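Local coordinates for Crov588 (Cafeteriavirus, PDB 6NYR), which is of unknown function but folds as a circular leucine-rich-repeat protein built from FNIP repeats, a form consistent with a binding scaffold, at residues 176-181 and 202-207; 197-202 and 218-223. One frame throughout, in Å; residues are numbered along the deposited sequence.

Contact 1 (176-181 and 202-207); sequences QKITEN and ENVLPN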
loop_
_atom_site.group_PDB
_atom_site.type_symbol
_atom_site.label_atom_id
_atom_site.label_comp_id
_atom_site.label_asym_id
_atom_site.label_seq_id
_atom_site.Cartn_x
_atom_site.Cartn_y
_atom_site.Cartn_z
ATOM N N GLN A 176 19.959 28.958 -8.245
ATOM C CA GLN A 176 20.195 30.297 -8.760
ATOM C C GLN A 176 19.161 31.257 -8.186
ATOM O O GLN A 176 18.026 30.871 -7.896
ATOM C CB GLN A 176 20.135 30.347 -10.295
ATOM C CG GLN A 176 21.195 29.531 -11.010
ATOM C CD GLN A 176 22.598 30.068 -10.800
ATOM O OE1 GLN A 176 22.809 31.279 -10.674
ATOM N NE2 GLN A 176 23.572 29.165 -10.768
ATOM N N LYS A 177 19.562 32.519 -8.048
ATOM C CA LYS A 177 18.666 33.543 -7.528
ATOM C C LYS A 177 17.451 33.685 -8.434
ATOM O O LYS A 177 17.543 33.548 -9.659
ATOM C CB LYS A 177 19.412 34.872 -7.405
ATOM C CG LYS A 177 18.603 36.015 -6.800
ATOM C CD LYS A 177 18.050 35.663 -5.426
ATOM C CE LYS A 177 17.173 36.786 -4.874
ATOM N NZ LYS A 177 17.966 37.907 -4.292
ATOM N N ILE A 178 16.304 33.946 -7.816
ATOM C CA ILE A 178 15.061 34.251 -8.515
ATOM C C ILE A 178 14.667 35.674 -8.153
ATOM O O ILE A 178 14.399 35.967 -6.980
ATOM C CB ILE A 178 13.938 33.262 -8.159
ATOM C CG1 ILE A 178 14.285 31.880 -8.707
ATOM C CG2 ILE A 178 12.598 33.761 -8.679
ATOM C CD1 ILE A 178 13.333 30.795 -8.273
ATOM N N THR A 179 14.627 36.554 -9.155
ATOM C CA THR A 179 14.385 37.965 -8.912
ATOM C C THR A 179 12.970 38.365 -9.350
ATOM O O THR A 179 12.145 37.527 -9.732
ATOM C CB THR A 179 15.424 38.839 -9.628
ATOM O OG1 THR A 179 15.293 38.687 -11.050
ATOM C CG2 THR A 179 16.836 38.466 -9.209
ATOM N N GLU A 180 12.710 39.671 -9.309
ATOM C CA GLU A 180 11.382 40.224 -9.545
ATOM C C GLU A 180 10.920 39.965 -10.972
ATOM O O GLU A 180 11.689 40.086 -11.930
ATOM C CB GLU A 180 11.440 41.729 -9.249
ATOM C CG GLU A 180 10.158 42.404 -8.831
ATOM C CD GLU A 180 10.433 43.733 -8.118
ATOM O OE1 GLU A 180 11.584 43.952 -7.684
ATOM O OE2 GLU A 180 9.501 44.554 -7.996
ATOM N N ASN A 181 9.647 39.588 -11.099
ATOM C CA ASN A 181 8.972 39.401 -12.379
ATOM C C ASN A 181 9.534 38.235 -13.187
ATOM O O ASN A 181 9.385 38.205 -14.416
ATOM C CB ASN A 181 9.018 40.680 -13.226
ATOM C CG ASN A 181 8.451 41.882 -12.498
ATOM O OD1 ASN A 181 9.199 42.718 -11.996
ATOM N ND2 ASN A 181 7.126 41.971 -12.429
ATOM N N GLU A 202 10.705 40.469 -1.608
ATOM C CA GLU A 202 9.354 40.900 -1.935
ATOM C C GLU A 202 9.160 40.980 -3.443
ATOM O O GLU A 202 10.110 41.164 -4.208
ATOM C CB GLU A 202 9.074 42.263 -1.301
ATOM C CG GLU A 202 9.323 42.302 0.200
ATOM C CD GLU A 202 9.119 43.684 0.797
ATOM O OE1 GLU A 202 8.508 44.543 0.123
ATOM O OE2 GLU A 202 9.571 43.903 1.940
ATOM N N ASN A 203 7.906 40.844 -3.866
ATOM C CA ASN A 203 7.521 40.960 -5.268
ATOM C C ASN A 203 8.212 39.925 -6.147
ATOM O O ASN A 203 8.338 40.118 -7.362
ATOM C CB ASN A 203 7.809 42.368 -5.802
ATOM C CG ASN A 203 7.050 43.443 -5.050
ATOM O OD1 ASN A 203 5.856 43.304 -4.783
ATOM N ND2 ASN A 203 7.742 44.522 -4.700
ATOM N N VAL A 204 8.665 38.830 -5.550
ATOM C CA VAL A 204 9.229 37.712 -6.290
ATOM C C VAL A 204 8.221 36.583 -6.450
ATOM O O VAL A 204 8.094 36.012 -7.532
ATOM C CB VAL A 204 10.516 37.217 -5.594
ATOM C CG1 VAL A 204 11.003 35.927 -6.222
ATOM C CG2 VAL A 204 11.596 38.293 -5.652
ATOM N N LEU A 205 7.509 36.242 -5.387
ATOM C CA LEU A 205 6.465 35.224 -5.464
ATOM C C LEU A 205 5.177 35.844 -5.995
ATOM O O LEU A 205 4.740 36.881 -5.484
ATOM C CB LEU A 205 6.234 34.593 -4.097
ATOM C CG LEU A 205 7.435 33.815 -3.544
ATOM C CD1 LEU A 205 7.148 33.304 -2.143
ATOM C CD2 LEU A 205 7.820 32.676 -4.477
ATOM N N PRO A 206 4.558 35.254 -7.015
ATOM C CA PRO A 206 3.392 35.892 -7.636
ATOM C C PRO A 206 2.154 35.822 -6.756
ATOM O O PRO A 206 2.057 35.034 -5.814
ATOM C CB PRO A 206 3.198 35.100 -8.936
ATOM C CG PRO A 206 3.763 33.749 -8.632
ATOM C CD PRO A 206 4.901 33.969 -7.660
ATOM N N ASN A 207 1.181 36.664 -7.113
ATOM C CA ASN A 207 -0.051 36.827 -6.354
ATOM C C ASN A 207 -0.991 35.642 -6.462
ATOM O O ASN A 207 -2.077 35.680 -5.872
ATOM C CB ASN A 207 -0.792 38.068 -6.857
ATOM C CG ASN A 207 -1.394 37.860 -8.249
ATOM O OD1 ASN A 207 -0.979 36.962 -8.990
ATOM N ND2 ASN A 207 -2.379 38.682 -8.601
HETATM O O HOH W 1 9.539 36.602 -9.781
#

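Contact 2 (197-202 and 218-223); sequences NQKITE and FNQQIT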
loop_
_atom_site.group_PDB
_atom_site.type_symbol
_atom_site.label_atom_id
_atom_site.label_comp_id
_atom_site.label_asym_id
_atom_site.label_seq_id
_atom_site.Cartn_x
_atom_site.Cartn_y
_atom_site.Cartn_z
ATOM N N ASN A 197 19.110 27.303 -2.131
ATOM C CA ASN A 197 19.317 27.998 -0.861
ATOM C C ASN A 197 19.633 29.458 -1.204
ATOM O O ASN A 197 20.725 29.966 -0.980
ATOM C CB ASN A 197 20.428 27.352 -0.034
ATOM C CG ASN A 197 20.525 27.937 1.361
ATOM O OD1 ASN A 197 19.596 28.592 1.841
ATOM N ND2 ASN A 197 21.650 27.704 2.023
ATOM N N GLN A 198 18.642 30.139 -1.769
ATOM C CA GLN A 198 18.773 31.500 -2.272
ATOM C C GLN A 198 17.719 32.372 -1.603
ATOM O O GLN A 198 16.600 31.919 -1.339
ATOM C CB GLN A 198 18.605 31.507 -3.796
ATOM C CG GLN A 198 19.703 32.201 -4.594
ATOM C CD GLN A 198 21.099 31.942 -4.067
ATOM O OE1 GLN A 198 21.774 32.869 -3.612
ATOM N NE2 GLN A 198 21.539 30.692 -4.115
ATOM N N LYS A 199 18.084 33.617 -1.312
ATOM C CA LYS A 199 17.139 34.542 -0.704
ATOM C C LYS A 199 15.919 34.729 -1.598
ATOM O O LYS A 199 16.001 34.662 -2.829
ATOM C CB LYS A 199 17.798 35.894 -0.436
ATOM C CG LYS A 199 18.698 35.947 0.795
ATOM C CD LYS A 199 19.537 37.227 0.795
ATOM C CE LYS A 199 20.221 37.470 2.135
ATOM N NZ LYS A 199 21.014 36.310 2.625
ATOM N N ILE A 200 14.770 34.931 -0.959
ATOM C CA ILE A 200 13.527 35.273 -1.641
ATOM C C ILE A 200 13.042 36.593 -1.066
ATOM O O ILE A 200 12.755 36.684 0.134
ATOM C CB ILE A 200 12.459 34.178 -1.492
ATOM C CG1 ILE A 200 12.970 32.891 -2.135
ATOM C CG2 ILE A 200 11.148 34.624 -2.117
ATOM C CD1 ILE A 200 11.965 31.764 -2.163
ATOM N N THR A 201 12.963 37.615 -1.913
ATOM C CA THR A 201 12.580 38.946 -1.477
ATOM C C THR A 201 11.141 39.246 -1.898
ATOM O O THR A 201 10.438 38.410 -2.469
ATOM C CB THR A 201 13.536 39.996 -2.046
ATOM O OG1 THR A 201 13.462 39.985 -3.477
ATOM C CG2 THR A 201 14.966 39.711 -1.615
ATOM N N GLU A 202 10.705 40.469 -1.608
ATOM C CA GLU A 202 9.354 40.900 -1.935
ATOM C C GLU A 202 9.160 40.980 -3.443
ATOM O O GLU A 202 10.110 41.164 -4.208
ATOM C CB GLU A 202 9.074 42.263 -1.301
ATOM C CG GLU A 202 9.323 42.302 0.200
ATOM C CD GLU A 202 9.119 43.684 0.797
ATOM O OE1 GLU A 202 8.508 44.543 0.123
ATOM O OE2 GLU A 202 9.571 43.903 1.940
ATOM N N PHE A 218 17.418 24.649 1.690
ATOM C CA PHE A 218 16.889 25.997 1.833
ATOM C C PHE A 218 16.924 26.429 3.295
ATOM O O PHE A 218 16.357 25.759 4.165
ATOM C CB PHE A 218 15.461 26.103 1.317
ATOM C CG PHE A 218 14.880 27.482 1.476
ATOM C CD1 PHE A 218 15.184 28.486 0.566
ATOM C CD2 PHE A 218 14.056 27.781 2.546
ATOM C CE1 PHE A 218 14.660 29.755 0.715
ATOM C CE2 PHE A 218 13.529 29.050 2.699
ATOM C CZ PHE A 218 13.833 30.036 1.783
ATOM N N ASN A 219 17.581 27.557 3.563
ATOM C CA ASN A 219 17.655 28.071 4.926
ATOM C C ASN A 219 17.894 29.576 4.925
ATOM O O ASN A 219 18.899 30.052 5.462
ATOM C CB ASN A 219 18.758 27.362 5.713
ATOM C CG ASN A 219 18.668 27.630 7.203
ATOM O OD1 ASN A 219 17.632 28.068 7.704
ATOM N ND2 ASN A 219 19.746 27.356 7.919
ATOM N N GLN A 220 16.971 30.326 4.331
ATOM C CA GLN A 220 17.015 31.780 4.323
ATOM C C GLN A 220 15.797 32.311 5.061
ATOM O O GLN A 220 14.741 31.671 5.079
ATOM C CB GLN A 220 17.024 32.335 2.894
ATOM C CG GLN A 220 18.200 31.889 2.053
ATOM C CD GLN A 220 19.521 32.429 2.560
ATOM O OE1 GLN A 220 19.616 33.582 2.985
ATOM N NE2 GLN A 220 20.552 31.592 2.522
ATOM N N GLN A 221 15.941 33.485 5.668
ATOM C CA GLN A 221 14.803 34.072 6.357
ATOM C C GLN A 221 13.677 34.414 5.392
ATOM O O GLN A 221 13.897 34.725 4.219
ATOM C CB GLN A 221 15.178 35.319 7.155
ATOM C CG GLN A 221 15.980 34.992 8.365
ATOM C CD GLN A 221 15.919 36.084 9.416
ATOM O OE1 GLN A 221 15.541 37.223 9.141
ATOM N NE2 GLN A 221 16.118 35.682 10.664
ATOM N N ILE A 222 12.455 34.362 5.912
ATOM C CA ILE A 222 11.262 34.805 5.200
ATOM C C ILE A 222 10.755 36.065 5.889
ATOM O O ILE A 222 10.340 36.022 7.051
ATOM C CB ILE A 222 10.179 33.718 5.168
ATOM C CG1 ILE A 222 10.758 32.418 4.613
ATOM C CG2 ILE A 222 8.995 34.176 4.322
ATOM C CD1 ILE A 222 11.219 32.518 3.177
ATOM N N THR A 223 10.797 37.182 5.170
ATOM C CA THR A 223 10.466 38.504 5.675
ATOM C C THR A 223 9.004 38.826 5.378
ATOM O O THR A 223 8.322 38.117 4.636
ATOM C CB THR A 223 11.408 39.522 5.022
ATOM O OG1 THR A 223 12.717 39.417 5.613
ATOM C CG2 THR A 223 10.915 40.958 5.129
#

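Contact 1 (176-181 and 202-207)
This contact belongs to the leucine-rich-repeat solenoid of FNIP repeats, on the loop side of its coils. Segment 176-181 follows strand 167-169, and segment 202-207 follows the next strand, 189-191. The two loops meet where the chain at E180 passes V204, with CA of E180 4.6 Å from CA of V204. V204 is the buried centre of the contact. Its CG1 stands anti to the backbone N (chi1 171°) and lies against I178, 3.6 Å from CG2 of that residue. The two side chains cross obliquely. CG2 of I178 is likewise anti to its own backbone N, which leaves CG1 beside that N. The same V204 CG1 also sits 3.5 Å from the carbonyl O of I178. V204 CG2 reaches a little further along the loop and touches the backbone at C of T179. I178 also packs on F192, so the apolar side of the contact continues into the interior of the coil.

Water 1 bridges the two backbones. It donates to O of T179 at 2.8 Å and to O of V204 at 2.7 Å. One water thus serves a carbonyl from each loop and links the two loops, whose segments share no direct hydrogen bond here.

The outer part is polar and exposed. E180 and N203 run side by side and point the same way. The E180 chain is extended beyond CG, and its carboxylate plane is turned 29° from the N203 amide. N203 has a left-handed backbone (phi 60°), and its CB faces the other loop. E180 CG rests 3.3 Å from the carbonyl O of N203, while its OE2 lies 3.5 Å from N203 CB.

Contact 2 (197-202 and 218-223)
Neighbouring coils of the FNIP leucine-rich-repeat solenoid stack here through the Phe-Asn-Gln part of their loops. F218 comes first. Its CG is anti to the backbone N, and the ring turns inward. The ring edge, at CE1, meets the carbonyl O of Q198 at 3.6 Å, near the ring plane. CD1 of I200 makes a looser apolar contact with the same CE1, at 4.4 Å. F218 also stacks on F214.

N219 follows. Its backbone N donates to OD1 of N197 over 2.8 Å. The donor stands above the carbonyl plane of that amide, 54° out of it. The N219 side chain leads on to the next coil, where its OD1 accepts from N241 and Q242. N197 and N219 therefore act as successive rungs of an asparagine ladder, each OD1 taking N-H groups from the coil after it.

Q220 points its CB toward segment 197-202 and carries both remaining bonds. Its chain bends at chi2 (-66°). The Q220 and N197 side chains cross at about a right angle, with their amide planes 45° apart. NE2 gives a fairly straight bond to N197 OD1, at 3.2 Å, and this acceptor lies near the Q220 amide plane. N197 OD1 is thus gripped twice. The other end of the Q220 amide is held too, which fixes its rotation. K199 bends at chi4 and crosses Q220, bringing NZ to Q220 OE1 for a hydrogen bond of 3.1 Å.

How the contacts relate
The two contacts sit side by side on the solenoid, with centres about 11 Å apart. Along the chain the order is 176-181, 197-202, 202-207, 218-223, so their segments alternate and E202 belongs to both. Contact 1 joins the loop after strand 167-169 to the loop after strand 189-191. Contact 2 joins that second loop to the one after strand 211-213. The middle loop therefore has a neighbour on each side. The contacts also touch directly: K177 CE packs 3.2 Å from K199 O, and L205 packs on I200. Packing of this kind, repeated from coil to coil, is consistent with the circular solenoid.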